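Local coordinates for protein death domain of TUBE (Drosophila melanogaster, PDB 1D2Z) that recruits the kinase Pelle to the plasma membrane through its death domain and so activates it in Toll signalling that sets embryonic dorsoventral polarity, at residues Y5-E10 and D129-S134; T9-V14 and P105-L110; D18-A23 and K87-I92; M36-K41 and L54-E59; V109-L114 and S121-V126. All coordinates share one frame; numbering follows the deposited sequence.

How the contacts relate
The five contacts belong to one death domain, and contacts 3 and 4 lie on opposite sides of its centre, about 20 Å apart between contact centres. Contacts 1 and 2 share T9 and E10, so one N-terminal loop is pinned first to the end of helix 120-130 and then to the start of helix 107-116. Contact 5 joins those two helices, with its centre about 10 Å from that of contact 1 and 11 Å from that of contact 2. Contacts 2, 3 and 5 meet where L110 touches L22. Contacts 3 and 4 touch through M91 and M36. Pelle is reached from contact 5, where S121 and D124 face the neighbouring chain.

Contact 1: residues Y5-E10 and D129-S134; sequences YSRNTE and DFLNES
Y5 and F130 bring the two backbones to a CA-CA separation of 5.5 Å, and Y5 N donates to F130 O (3.1 Å) at the end of helix 120-130. The side chains of the same pair form a T-shaped stack: the tyrosine turns its edge to the phenylalanine face, with centroids 5.4 Å apart and planes at 68°. CE2 of Y5 stands above that face, offset toward the rim, while Y5 CD2 lies 3.9 Å from F130 CG. The phenol OH extends past this stack to a hydrogen bond with D18 of helix 16-27, which fixes the far end of the ring. L131 fills the next position, its CD2 meeting S6 C at 3.6 Å and its CD1 approaching R7 NH1 to 3.2 Å. R7 and E133 then form a salt bridge, with NH1 2.7 Å from OE1; as a hydrogen bond it is weak, the angle at the proton being 134°. A bend at chi3 turns NE out of a fully extended course, and the guanidinium and carboxylate planes end 26° apart. On the loop side, S6 to T9 make a type I beta turn, and S6 N donates to T9 OG1. The arrangement fastens the N-terminal lead-in of this death domain's helical bundle against the end of helix 120-130.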
# COMPACT_ATOMS: atom_id res chain seq x y z
N TYR B 5 19.84 -0.01 7.10
CA TYR B 5 19.80 1.45 7.07
C TYR B 5 19.21 2.03 8.35
O TYR B 5 18.65 1.31 9.17
CB TYR B 5 18.96 1.92 5.87
CG TYR B 5 19.33 1.27 4.55
CD1 TYR B 5 20.50 1.61 3.89
CD2 TYR B 5 18.51 0.29 3.99
CE1 TYR B 5 20.86 0.99 2.69
CE2 TYR B 5 18.86 -0.34 2.80
CZ TYR B 5 20.03 0.01 2.15
OH TYR B 5 20.39 -0.61 0.97
N SER B 6 19.36 3.33 8.51
CA SER B 6 18.82 4.03 9.66
C SER B 6 17.86 5.10 9.14
O SER B 6 17.83 5.39 7.94
CB SER B 6 19.94 4.69 10.47
OG SER B 6 20.36 5.90 9.88
N ARG B 7 17.06 5.67 10.03
CA ARG B 7 16.10 6.70 9.66
C ARG B 7 16.77 7.90 8.99
O ARG B 7 16.16 8.57 8.17
CB ARG B 7 15.32 7.17 10.89
CG ARG B 7 14.15 6.28 11.26
CD ARG B 7 13.60 6.64 12.63
NE ARG B 7 12.15 6.48 12.72
CZ ARG B 7 11.49 5.35 12.46
NH1 ARG B 7 12.15 4.26 12.11
NH2 ARG B 7 10.17 5.31 12.57
N ASN B 8 18.03 8.13 9.35
CA ASN B 8 18.79 9.26 8.82
C ASN B 8 19.50 8.98 7.49
O ASN B 8 20.07 9.89 6.90
CB ASN B 8 19.81 9.73 9.86
CG ASN B 8 19.15 10.16 11.15
OD1 ASN B 8 18.99 9.36 12.08
ND2 ASN B 8 18.72 11.42 11.21
N THR B 9 19.47 7.73 7.04
CA THR B 9 20.10 7.37 5.78
C THR B 9 19.32 8.00 4.62
O THR B 9 18.10 7.85 4.53
CB THR B 9 20.09 5.85 5.59
OG1 THR B 9 20.78 5.24 6.68
CG2 THR B 9 20.75 5.46 4.27
N GLU B 10 20.02 8.74 3.77
CA GLU B 10 19.38 9.38 2.62
C GLU B 10 18.99 8.32 1.60
O GLU B 10 19.71 7.33 1.42
CB GLU B 10 20.31 10.42 2.00
CG GLU B 10 20.69 11.53 2.97
CD GLU B 10 21.61 12.56 2.34
OE1 GLU B 10 22.51 12.18 1.57
OE2 GLU B 10 21.42 13.77 2.63
N ASP B 129 12.36 -4.58 6.18
CA ASP B 129 13.56 -4.74 5.36
C ASP B 129 14.65 -3.69 5.53
O ASP B 129 15.83 -4.03 5.62
CB ASP B 129 13.16 -4.87 3.89
CG ASP B 129 14.28 -5.42 3.02
OD1 ASP B 129 15.10 -4.62 2.53
OD2 ASP B 129 14.31 -6.65 2.82
N PHE B 130 14.27 -2.41 5.54
CA PHE B 130 15.26 -1.33 5.67
C PHE B 130 15.70 -1.01 7.10
O PHE B 130 16.89 -0.82 7.36
CB PHE B 130 14.72 -0.03 5.05
CG PHE B 130 14.63 -0.04 3.55
CD1 PHE B 130 14.68 -1.22 2.82
CD2 PHE B 130 14.45 1.16 2.86
CE1 PHE B 130 14.56 -1.22 1.44
CE2 PHE B 130 14.33 1.17 1.47
CZ PHE B 130 14.38 -0.02 0.76
N LEU B 131 14.74 -0.92 8.01
CA LEU B 131 15.02 -0.55 9.40
C LEU B 131 15.03 -1.68 10.43
O LEU B 131 15.42 -1.45 11.57
CB LEU B 131 14.03 0.52 9.85
CG LEU B 131 14.01 1.83 9.06
CD1 LEU B 131 12.76 2.63 9.39
CD2 LEU B 131 15.27 2.63 9.37
N ASN B 132 14.58 -2.86 10.03
CA ASN B 132 14.50 -4.02 10.92
C ASN B 132 13.55 -3.75 12.09
O ASN B 132 13.60 -4.42 13.12
CB ASN B 132 15.90 -4.41 11.44
CG ASN B 132 15.95 -5.83 12.00
OD1 ASN B 132 16.90 -6.19 12.69
ND2 ASN B 132 14.94 -6.63 11.68
N GLU B 133 12.69 -2.74 11.93
CA GLU B 133 11.71 -2.39 12.95
C GLU B 133 10.40 -3.11 12.69
O GLU B 133 10.22 -3.70 11.63
CB GLU B 133 11.45 -0.88 12.95
CG GLU B 133 12.64 -0.03 13.34
CD GLU B 133 12.33 1.46 13.33
OE1 GLU B 133 11.19 1.84 12.98
OE2 GLU B 133 13.23 2.25 13.67
N SER B 134 9.49 -3.05 13.65
CA SER B 134 8.19 -3.69 13.49
C SER B 134 7.29 -2.80 12.63
O SER B 134 7.45 -1.58 12.59
CB SER B 134 7.53 -3.95 14.85
OG SER B 134 7.50 -2.78 15.65

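Contact 2: residues T9-V14 and P105-L110; sequences TELRRV and PTVGVL
P105 O is gripped twice, by L11 N at 2.9 Å in a nearly straight bond (170° at the proton) and by a water that donates to it. The same water accepts from R12 N, so it links the 3-10 turn 11-13 to the residue before T106. With V107 N donating to T9 O at 2.9 Å, the two backbone bonds frame a single beta bridge between E10 and T106, an isolated strand-like pairing in an otherwise helical death domain. The bridge is close enough for a CA-H...O contact from E10 CA to P105 O. T106 is the N-cap of helix 107-116. Its OG1 sits between the backbone N and the carbonyl carbon (chi1 55°) and accepts weakly from V109 N, at 3.5 Å, while also bonding to S49 of helix 45-49. L11 carries the apolar half of the contact: CD1 meets P105 CB, the two side chains crossing at about a right angle, and CD2 reaches inward to V107 CG2 and L110 CD2, both at 4.0 Å. W95 of helix 87-96 also packs on L11, P105 and L110. On the loop side, R12 NE forms a salt bridge with E10 OE1, meeting the oxygen from above the carboxylate plane. Beyond L11, V14 and V107 also cross at about a right angle, with V14 CG2 3.9 Å from V107 CG2.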
# COMPACT_ATOMS: atom_id res chain seq x y z
N THR B 9 19.47 7.73 7.04
CA THR B 9 20.10 7.37 5.78
C THR B 9 19.32 8.00 4.62
O THR B 9 18.10 7.85 4.53
CB THR B 9 20.09 5.85 5.59
OG1 THR B 9 20.78 5.24 6.68
CG2 THR B 9 20.75 5.46 4.27
N GLU B 10 20.02 8.74 3.77
CA GLU B 10 19.38 9.38 2.62
C GLU B 10 18.99 8.32 1.60
O GLU B 10 19.71 7.33 1.42
CB GLU B 10 20.31 10.42 2.00
CG GLU B 10 20.69 11.53 2.97
CD GLU B 10 21.61 12.56 2.34
OE1 GLU B 10 22.51 12.18 1.57
OE2 GLU B 10 21.42 13.77 2.63
N LEU B 11 17.85 8.52 0.94
CA LEU B 11 17.37 7.57 -0.06
C LEU B 11 18.38 7.30 -1.17
O LEU B 11 18.48 6.18 -1.66
CB LEU B 11 16.03 8.03 -0.65
CG LEU B 11 14.87 8.16 0.35
CD1 LEU B 11 13.59 8.52 -0.40
CD2 LEU B 11 14.70 6.86 1.12
N ARG B 12 19.14 8.33 -1.54
CA ARG B 12 20.16 8.18 -2.58
C ARG B 12 21.31 7.26 -2.15
O ARG B 12 22.06 6.76 -2.98
CB ARG B 12 20.71 9.54 -3.02
CG ARG B 12 21.36 10.33 -1.91
CD ARG B 12 21.96 11.62 -2.45
NE ARG B 12 22.39 12.51 -1.37
CZ ARG B 12 23.43 13.33 -1.44
NH1 ARG B 12 24.18 13.38 -2.54
NH2 ARG B 12 23.72 14.11 -0.41
N ARG B 13 21.43 7.05 -0.84
CA ARG B 13 22.48 6.20 -0.28
C ARG B 13 22.02 4.75 -0.17
O ARG B 13 22.82 3.85 0.07
CB ARG B 13 22.90 6.69 1.11
CG ARG B 13 23.45 8.11 1.14
CD ARG B 13 24.71 8.25 0.31
NE ARG B 13 25.47 9.44 0.69
CZ ARG B 13 26.27 10.12 -0.12
NH1 ARG B 13 26.43 9.73 -1.38
NH2 ARG B 13 26.94 11.17 0.33
N VAL B 14 20.71 4.53 -0.31
CA VAL B 14 20.16 3.19 -0.25
C VAL B 14 20.55 2.45 -1.52
O VAL B 14 20.59 3.04 -2.60
CB VAL B 14 18.61 3.21 -0.12
CG1 VAL B 14 18.04 1.81 -0.21
CG2 VAL B 14 18.21 3.86 1.20
N PRO B 105 15.78 13.70 0.88
CA PRO B 105 14.92 12.77 1.63
C PRO B 105 15.64 11.56 2.21
O PRO B 105 16.58 11.04 1.62
CB PRO B 105 13.87 12.37 0.59
CG PRO B 105 14.61 12.50 -0.70
CD PRO B 105 15.34 13.80 -0.52
N THR B 106 15.15 11.12 3.37
CA THR B 106 15.72 9.97 4.08
C THR B 106 14.69 8.86 4.25
O THR B 106 13.50 9.05 4.01
CB THR B 106 16.20 10.39 5.48
OG1 THR B 106 15.12 11.02 6.18
CG2 THR B 106 17.38 11.36 5.38
N VAL B 107 15.17 7.70 4.71
CA VAL B 107 14.33 6.53 4.95
C VAL B 107 13.26 6.81 6.01
O VAL B 107 12.14 6.30 5.92
CB VAL B 107 15.18 5.32 5.41
CG1 VAL B 107 14.28 4.16 5.83
CG2 VAL B 107 16.12 4.86 4.29
N GLY B 108 13.62 7.61 7.02
CA GLY B 108 12.70 7.95 8.10
C GLY B 108 11.58 8.85 7.61
O GLY B 108 10.43 8.69 8.01
N VAL B 109 11.92 9.81 6.75
CA VAL B 109 10.94 10.72 6.18
C VAL B 109 10.03 9.93 5.23
O VAL B 109 8.82 10.13 5.22
CB VAL B 109 11.62 11.89 5.43
CG1 VAL B 109 10.64 12.59 4.50
CG2 VAL B 109 12.16 12.90 6.45
N LEU B 110 10.62 9.02 4.46
CA LEU B 110 9.85 8.19 3.53
C LEU B 110 8.83 7.34 4.29
O LEU B 110 7.65 7.33 3.95
CB LEU B 110 10.77 7.28 2.71
CG LEU B 110 10.09 6.13 1.96
CD1 LEU B 110 9.25 6.66 0.81
CD2 LEU B 110 11.15 5.15 1.46
O HOH W 1 18.20 11.18 -0.79

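Contact 3: residues D18-A23 and K87-I92; sequences DIYRLA and KSQMMI
S88 meets A23 where the two helices come closest, their CA atoms 4.9 Å apart, and S88 CB lies 3.2 Å from A23 O. The hydroxyl of S88 finds its strong partner elsewhere, in D27 of helix 16-27, so the serine ties its own helix to a later turn of the opposing one. One residue on, the A23 methyl rests against the backbone, with A23 CB 3.7 Å from Q89 N. The side chain of Q89 starts with CG anti to the backbone N (chi1 -179°) and runs on extended to Y20. Its OE1 approaches the tyrosine obliquely and stands 3.2 Å from CD1, the ring and amide planes being inclined by 33°. Further along, I92 points toward helix 16-27 and uses two branches. Its CG2 meets I19 CG2 at 3.7 Å, while CD1 at the end of the other branch reaches L22 CD2 at 4.1 Å. The axes of the short segments pass 8.7 Å apart at 127°, an inclined antiparallel crossing within the bundle of the death domain. The small residues A23 and S88 lie where the backbones are nearest, and the branched I19 and I92 fill the wider part. Between these segments the chemistry is therefore chiefly apolar packing; the polar tie between the helices, S88 OG to D27, lies just beyond them, while K87 pairs with D75 of helix 68-80.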
# COMPACT_ATOMS: atom_id res chain seq x y z
N ASP B 18 17.52 -2.19 -3.58
CA ASP B 18 16.57 -2.09 -2.48
C ASP B 18 15.48 -1.09 -2.83
O ASP B 18 14.30 -1.34 -2.58
CB ASP B 18 17.28 -1.70 -1.18
CG ASP B 18 17.97 -2.88 -0.51
OD1 ASP B 18 17.47 -4.02 -0.63
OD2 ASP B 18 19.01 -2.66 0.14
N ILE B 19 15.88 0.03 -3.42
CA ILE B 19 14.93 1.05 -3.84
C ILE B 19 14.02 0.45 -4.90
O ILE B 19 12.82 0.72 -4.93
CB ILE B 19 15.63 2.30 -4.42
CG1 ILE B 19 16.37 3.07 -3.32
CG2 ILE B 19 14.62 3.21 -5.11
CD1 ILE B 19 15.46 3.62 -2.23
N TYR B 20 14.59 -0.41 -5.75
CA TYR B 20 13.82 -1.04 -6.81
C TYR B 20 12.71 -1.94 -6.27
O TYR B 20 11.61 -1.98 -6.84
CB TYR B 20 14.73 -1.84 -7.75
CG TYR B 20 13.99 -2.45 -8.92
CD1 TYR B 20 13.40 -1.63 -9.89
CD2 TYR B 20 13.84 -3.83 -9.05
CE1 TYR B 20 12.68 -2.17 -10.95
CE2 TYR B 20 13.13 -4.38 -10.11
CZ TYR B 20 12.55 -3.54 -11.05
OH TYR B 20 11.83 -4.07 -12.10
N ARG B 21 13.00 -2.68 -5.21
CA ARG B 21 11.99 -3.55 -4.61
C ARG B 21 10.86 -2.69 -4.06
O ARG B 21 9.68 -3.02 -4.23
CB ARG B 21 12.60 -4.45 -3.53
CG ARG B 21 13.57 -5.48 -4.11
CD ARG B 21 13.93 -6.56 -3.10
NE ARG B 21 14.73 -6.04 -2.00
CZ ARG B 21 14.82 -6.61 -0.80
NH1 ARG B 21 14.16 -7.74 -0.54
NH2 ARG B 21 15.58 -6.06 0.13
N LEU B 22 11.22 -1.56 -3.46
CA LEU B 22 10.24 -0.61 -2.93
C LEU B 22 9.41 -0.05 -4.09
O LEU B 22 8.19 0.07 -4.00
CB LEU B 22 10.94 0.54 -2.20
CG LEU B 22 10.08 1.75 -1.81
CD1 LEU B 22 9.01 1.35 -0.79
CD2 LEU B 22 10.96 2.83 -1.24
N ALA B 23 10.10 0.30 -5.18
CA ALA B 23 9.45 0.86 -6.37
C ALA B 23 8.35 -0.03 -6.93
O ALA B 23 7.25 0.44 -7.23
CB ALA B 23 10.49 1.16 -7.45
N LYS B 87 7.39 3.51 -12.95
CA LYS B 87 7.19 4.94 -12.74
C LYS B 87 7.65 5.37 -11.33
O LYS B 87 8.11 6.49 -11.15
CB LYS B 87 5.73 5.32 -12.98
CG LYS B 87 5.28 5.13 -14.43
CD LYS B 87 3.82 5.53 -14.64
CE LYS B 87 3.45 5.45 -16.12
NZ LYS B 87 2.03 5.85 -16.38
N SER B 88 7.52 4.46 -10.36
CA SER B 88 7.93 4.73 -8.98
C SER B 88 9.44 4.92 -8.93
O SER B 88 9.94 5.75 -8.18
CB SER B 88 7.55 3.57 -8.05
OG SER B 88 6.14 3.42 -7.94
N GLN B 89 10.16 4.12 -9.71
CA GLN B 89 11.61 4.20 -9.78
C GLN B 89 12.02 5.58 -10.28
O GLN B 89 12.89 6.24 -9.70
CB GLN B 89 12.14 3.12 -10.72
CG GLN B 89 13.65 3.06 -10.87
CD GLN B 89 14.10 1.81 -11.61
OE1 GLN B 89 14.83 0.98 -11.07
NE2 GLN B 89 13.66 1.67 -12.85
N MET B 90 11.35 6.05 -11.33
CA MET B 90 11.63 7.37 -11.88
C MET B 90 11.28 8.45 -10.87
O MET B 90 12.00 9.45 -10.73
CB MET B 90 10.87 7.60 -13.18
CG MET B 90 11.39 6.78 -14.35
SD MET B 90 10.45 7.03 -15.86
CE MET B 90 10.30 8.78 -15.85
N MET B 91 10.19 8.25 -10.13
CA MET B 91 9.75 9.21 -9.12
C MET B 91 10.81 9.34 -8.03
O MET B 91 11.17 10.45 -7.64
CB MET B 91 8.41 8.77 -8.51
CG MET B 91 7.88 9.68 -7.42
SD MET B 91 8.55 9.33 -5.78
CE MET B 91 7.63 7.88 -5.36
N ILE B 92 11.31 8.21 -7.55
CA ILE B 92 12.32 8.21 -6.50
C ILE B 92 13.66 8.77 -7.00
O ILE B 92 14.30 9.53 -6.29
CB ILE B 92 12.47 6.80 -5.87
CG1 ILE B 92 11.15 6.41 -5.19
CG2 ILE B 92 13.61 6.78 -4.84
CD1 ILE B 92 11.06 4.98 -4.74

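Contact 4: residues M36-K41 and L54-E59; sequences MSIIPK and LNFPAE
I38 and P40 receive the ring of F56, and this aromatic contact joins the end of helix 31-38 and the following loop to the short helix 56-59 of the death domain. The apolar contacts come first. F56 has CG anti to the backbone N (chi1 -174°), and its ring reaches across so that CZ lies 3.9 Å from I38 CB. P40 CG meets the same ring at CE1, 4.0 Å away, the proline and phenylalanine side chains crossing at about a right angle. P40 also packs on the methylene of the next helical turn, with P40 CB 3.8 Å from E59 CB. Q116 of helix 107-116 touches both I38 and F56, so this surface patch extends onto a third helix. Polar bonding within the segments serves to start helix 56-59. N55 occupies its N-cap and accepts from A58 N through OD1 at 3.1 Å, the donor standing 50° out of the side-chain carbonyl plane. E59 N in turn donates to N55 O, closing the first helical turn. The carboxylate of E59 pairs with K62, while the CB end of the same side chain is the part used against P40. A last kind of interaction brings a carbonyl to the aromatic edge: I38 O lies near the plane of the F56 ring, 3.3 Å from CE1.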
# COMPACT_ATOMS: atom_id res chain seq x y z
N MET B 36 4.05 10.94 -3.91
CA MET B 36 4.63 12.13 -4.53
C MET B 36 3.83 13.40 -4.27
O MET B 36 4.41 14.46 -4.01
CB MET B 36 4.81 11.93 -6.03
CG MET B 36 5.58 13.05 -6.73
SD MET B 36 6.02 12.63 -8.42
CE MET B 36 6.91 14.12 -8.90
N SER B 37 2.51 13.26 -4.28
CA SER B 37 1.60 14.37 -4.06
C SER B 37 1.60 14.96 -2.66
O SER B 37 1.25 16.13 -2.49
CB SER B 37 0.17 13.96 -4.44
OG SER B 37 0.07 13.70 -5.83
N ILE B 38 1.96 14.16 -1.66
CA ILE B 38 1.96 14.65 -0.29
C ILE B 38 3.31 15.02 0.31
O ILE B 38 3.38 15.40 1.47
CB ILE B 38 1.22 13.69 0.66
CG1 ILE B 38 2.01 12.39 0.84
CG2 ILE B 38 -0.19 13.40 0.13
CD1 ILE B 38 1.65 11.63 2.11
N ILE B 39 4.38 14.92 -0.49
CA ILE B 39 5.72 15.27 0.00
C ILE B 39 5.73 16.75 0.35
O ILE B 39 5.60 17.60 -0.53
CB ILE B 39 6.79 14.97 -1.06
CG1 ILE B 39 6.93 13.46 -1.25
CG2 ILE B 39 8.13 15.59 -0.66
CD1 ILE B 39 7.72 13.07 -2.49
N PRO B 40 5.86 17.08 1.65
CA PRO B 40 5.88 18.47 2.12
C PRO B 40 7.09 19.22 1.58
O PRO B 40 8.15 18.65 1.34
CB PRO B 40 5.97 18.32 3.64
CG PRO B 40 5.36 16.96 3.89
CD PRO B 40 5.97 16.15 2.79
N LYS B 41 6.90 20.52 1.36
CA LYS B 41 7.96 21.37 0.85
C LYS B 41 8.79 21.93 2.00
O LYS B 41 8.27 22.20 3.08
CB LYS B 41 7.35 22.51 0.03
CG LYS B 41 8.35 23.48 -0.56
CD LYS B 41 7.65 24.69 -1.15
CE LYS B 41 8.62 25.81 -1.46
NZ LYS B 41 7.91 27.07 -1.82
N LEU B 54 8.08 13.71 12.16
CA LEU B 54 7.51 14.39 11.00
C LEU B 54 6.03 14.70 11.26
O LEU B 54 5.17 13.85 11.07
CB LEU B 54 7.67 13.55 9.73
CG LEU B 54 7.57 14.25 8.36
CD1 LEU B 54 7.95 13.26 7.27
CD2 LEU B 54 6.18 14.80 8.09
N ASN B 55 5.76 15.91 11.73
CA ASN B 55 4.39 16.35 11.99
C ASN B 55 3.87 16.80 10.62
O ASN B 55 4.20 17.90 10.17
CB ASN B 55 4.39 17.53 12.96
CG ASN B 55 2.99 17.91 13.44
OD1 ASN B 55 2.05 17.99 12.65
ND2 ASN B 55 2.85 18.14 14.73
N PHE B 56 3.11 15.94 9.96
CA PHE B 56 2.57 16.22 8.64
C PHE B 56 1.76 17.52 8.54
O PHE B 56 1.97 18.32 7.63
CB PHE B 56 1.75 15.04 8.12
CG PHE B 56 1.29 15.20 6.70
CD1 PHE B 56 2.18 15.07 5.64
CD2 PHE B 56 -0.05 15.47 6.42
CE1 PHE B 56 1.76 15.21 4.33
CE2 PHE B 56 -0.48 15.62 5.11
CZ PHE B 56 0.42 15.49 4.06
N PRO B 57 0.79 17.73 9.45
CA PRO B 57 -0.01 18.95 9.42
C PRO B 57 0.85 20.21 9.55
O PRO B 57 0.62 21.20 8.86
CB PRO B 57 -0.95 18.78 10.62
CG PRO B 57 -1.16 17.30 10.64
CD PRO B 57 0.25 16.79 10.46
N ALA B 58 1.86 20.16 10.42
CA ALA B 58 2.74 21.31 10.60
C ALA B 58 3.62 21.52 9.37
O ALA B 58 3.77 22.65 8.90
CB ALA B 58 3.60 21.12 11.85
N GLU B 59 4.15 20.43 8.82
CA GLU B 59 5.02 20.50 7.65
C GLU B 59 4.36 21.01 6.36
O GLU B 59 5.02 21.69 5.57
CB GLU B 59 5.67 19.14 7.37
CG GLU B 59 6.71 18.70 8.41
CD GLU B 59 7.82 19.73 8.62
OE1 GLU B 59 8.27 20.35 7.63
OE2 GLU B 59 8.24 19.90 9.78

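Contact 5: residues V109-L114 and S121-V126; sequences VLLQLL and SAADFV
L110 opens the contact by placing CD2 3.9 Å from V126 CG2, the two side chains approaching at a slant; L22 of helix 16-27 packs on the same leucine. L111 follows with two different surfaces. Its CB meets V126 CG1 at 4.1 Å, while CD1 lies over the backbone of the other helix, 3.5 Å from A123 O. The anti placement of CG relative to the backbone N (chi1 174°) starts this chain on its way there. One turn beyond L110, L114 points toward helix 120-130 and has three points of contact. Its CB touches A123 CB at 3.9 Å, its CD2 reaches A122 CB at 3.9 Å, and its CD1 meets V126 CG2 at 3.8 Å, leucine and valine crossing at about a right angle. V126 CG2 thus touches both L110 and L114, while the small A123 is consistent with the close approach of its CA to that of L114, 5.5 Å. On helix 120-130, S121 and D124 hydrogen-bond to G71 and N74 of the Pelle chain, D124 also pairing with R138 of its own chain. The segment axes run 8.9 Å apart at 149°, an antiparallel helix pair packed in the core of the death-domain bundle.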
# COMPACT_ATOMS: atom_id res chain seq x y z
N VAL B 109 11.92 9.81 6.75
CA VAL B 109 10.94 10.72 6.18
C VAL B 109 10.03 9.93 5.23
O VAL B 109 8.82 10.13 5.22
CB VAL B 109 11.62 11.89 5.43
CG1 VAL B 109 10.64 12.59 4.50
CG2 VAL B 109 12.16 12.90 6.45
N LEU B 110 10.62 9.02 4.46
CA LEU B 110 9.85 8.19 3.53
C LEU B 110 8.83 7.34 4.29
O LEU B 110 7.65 7.33 3.95
CB LEU B 110 10.77 7.28 2.71
CG LEU B 110 10.09 6.13 1.96
CD1 LEU B 110 9.25 6.66 0.81
CD2 LEU B 110 11.15 5.15 1.46
N LEU B 111 9.29 6.67 5.34
CA LEU B 111 8.42 5.81 6.14
C LEU B 111 7.21 6.55 6.68
O LEU B 111 6.08 6.09 6.54
CB LEU B 111 9.20 5.17 7.30
CG LEU B 111 8.35 4.35 8.28
CD1 LEU B 111 7.68 3.21 7.55
CD2 LEU B 111 9.21 3.82 9.44
N GLN B 112 7.44 7.71 7.29
CA GLN B 112 6.35 8.50 7.85
C GLN B 112 5.39 9.03 6.78
O GLN B 112 4.18 9.09 7.02
CB GLN B 112 6.91 9.63 8.71
CG GLN B 112 7.51 9.11 10.00
CD GLN B 112 8.23 10.18 10.79
OE1 GLN B 112 7.66 10.79 11.70
NE2 GLN B 112 9.50 10.40 10.47
N LEU B 113 5.91 9.39 5.61
CA LEU B 113 5.05 9.85 4.52
C LEU B 113 4.23 8.68 3.97
O LEU B 113 3.06 8.84 3.63
CB LEU B 113 5.85 10.53 3.41
CG LEU B 113 6.47 11.90 3.76
CD1 LEU B 113 7.23 12.45 2.58
CD2 LEU B 113 5.37 12.88 4.18
N LEU B 114 4.83 7.48 3.93
CA LEU B 114 4.13 6.30 3.44
C LEU B 114 2.94 6.00 4.36
O LEU B 114 1.84 5.69 3.89
CB LEU B 114 5.06 5.08 3.39
CG LEU B 114 6.19 5.11 2.35
CD1 LEU B 114 7.11 3.91 2.58
CD2 LEU B 114 5.60 5.07 0.95
N SER B 121 1.73 -1.40 2.46
CA SER B 121 2.56 -2.45 1.87
C SER B 121 3.99 -1.92 1.75
O SER B 121 4.96 -2.62 2.06
CB SER B 121 2.05 -2.85 0.50
OG SER B 121 1.45 -4.12 0.55
N ALA B 122 4.11 -0.68 1.30
CA ALA B 122 5.41 -0.04 1.14
C ALA B 122 5.99 0.28 2.51
O ALA B 122 7.18 0.04 2.77
CB ALA B 122 5.28 1.24 0.31
N ALA B 123 5.15 0.82 3.40
CA ALA B 123 5.58 1.18 4.75
C ALA B 123 6.09 -0.04 5.54
O ALA B 123 7.11 0.06 6.21
CB ALA B 123 4.44 1.86 5.50
N ASP B 124 5.37 -1.16 5.46
CA ASP B 124 5.77 -2.39 6.16
C ASP B 124 7.11 -2.89 5.63
O ASP B 124 7.95 -3.39 6.38
CB ASP B 124 4.71 -3.50 5.98
CG ASP B 124 3.40 -3.19 6.68
OD1 ASP B 124 3.33 -2.21 7.46
OD2 ASP B 124 2.41 -3.92 6.45
N PHE B 125 7.29 -2.77 4.32
CA PHE B 125 8.52 -3.18 3.66
C PHE B 125 9.69 -2.33 4.15
O PHE B 125 10.76 -2.85 4.47
CB PHE B 125 8.39 -3.06 2.14
CG PHE B 125 9.67 -3.33 1.40
CD1 PHE B 125 10.15 -4.63 1.25
CD2 PHE B 125 10.42 -2.28 0.87
CE1 PHE B 125 11.35 -4.89 0.58
CE2 PHE B 125 11.62 -2.52 0.20
CZ PHE B 125 12.08 -3.83 0.06
N VAL B 126 9.50 -1.02 4.19
CA VAL B 126 10.55 -0.11 4.64
C VAL B 126 10.88 -0.34 6.12
O VAL B 126 12.05 -0.32 6.50
CB VAL B 126 10.16 1.37 4.40
CG1 VAL B 126 11.13 2.31 5.12
CG2 VAL B 126 10.15 1.68 2.89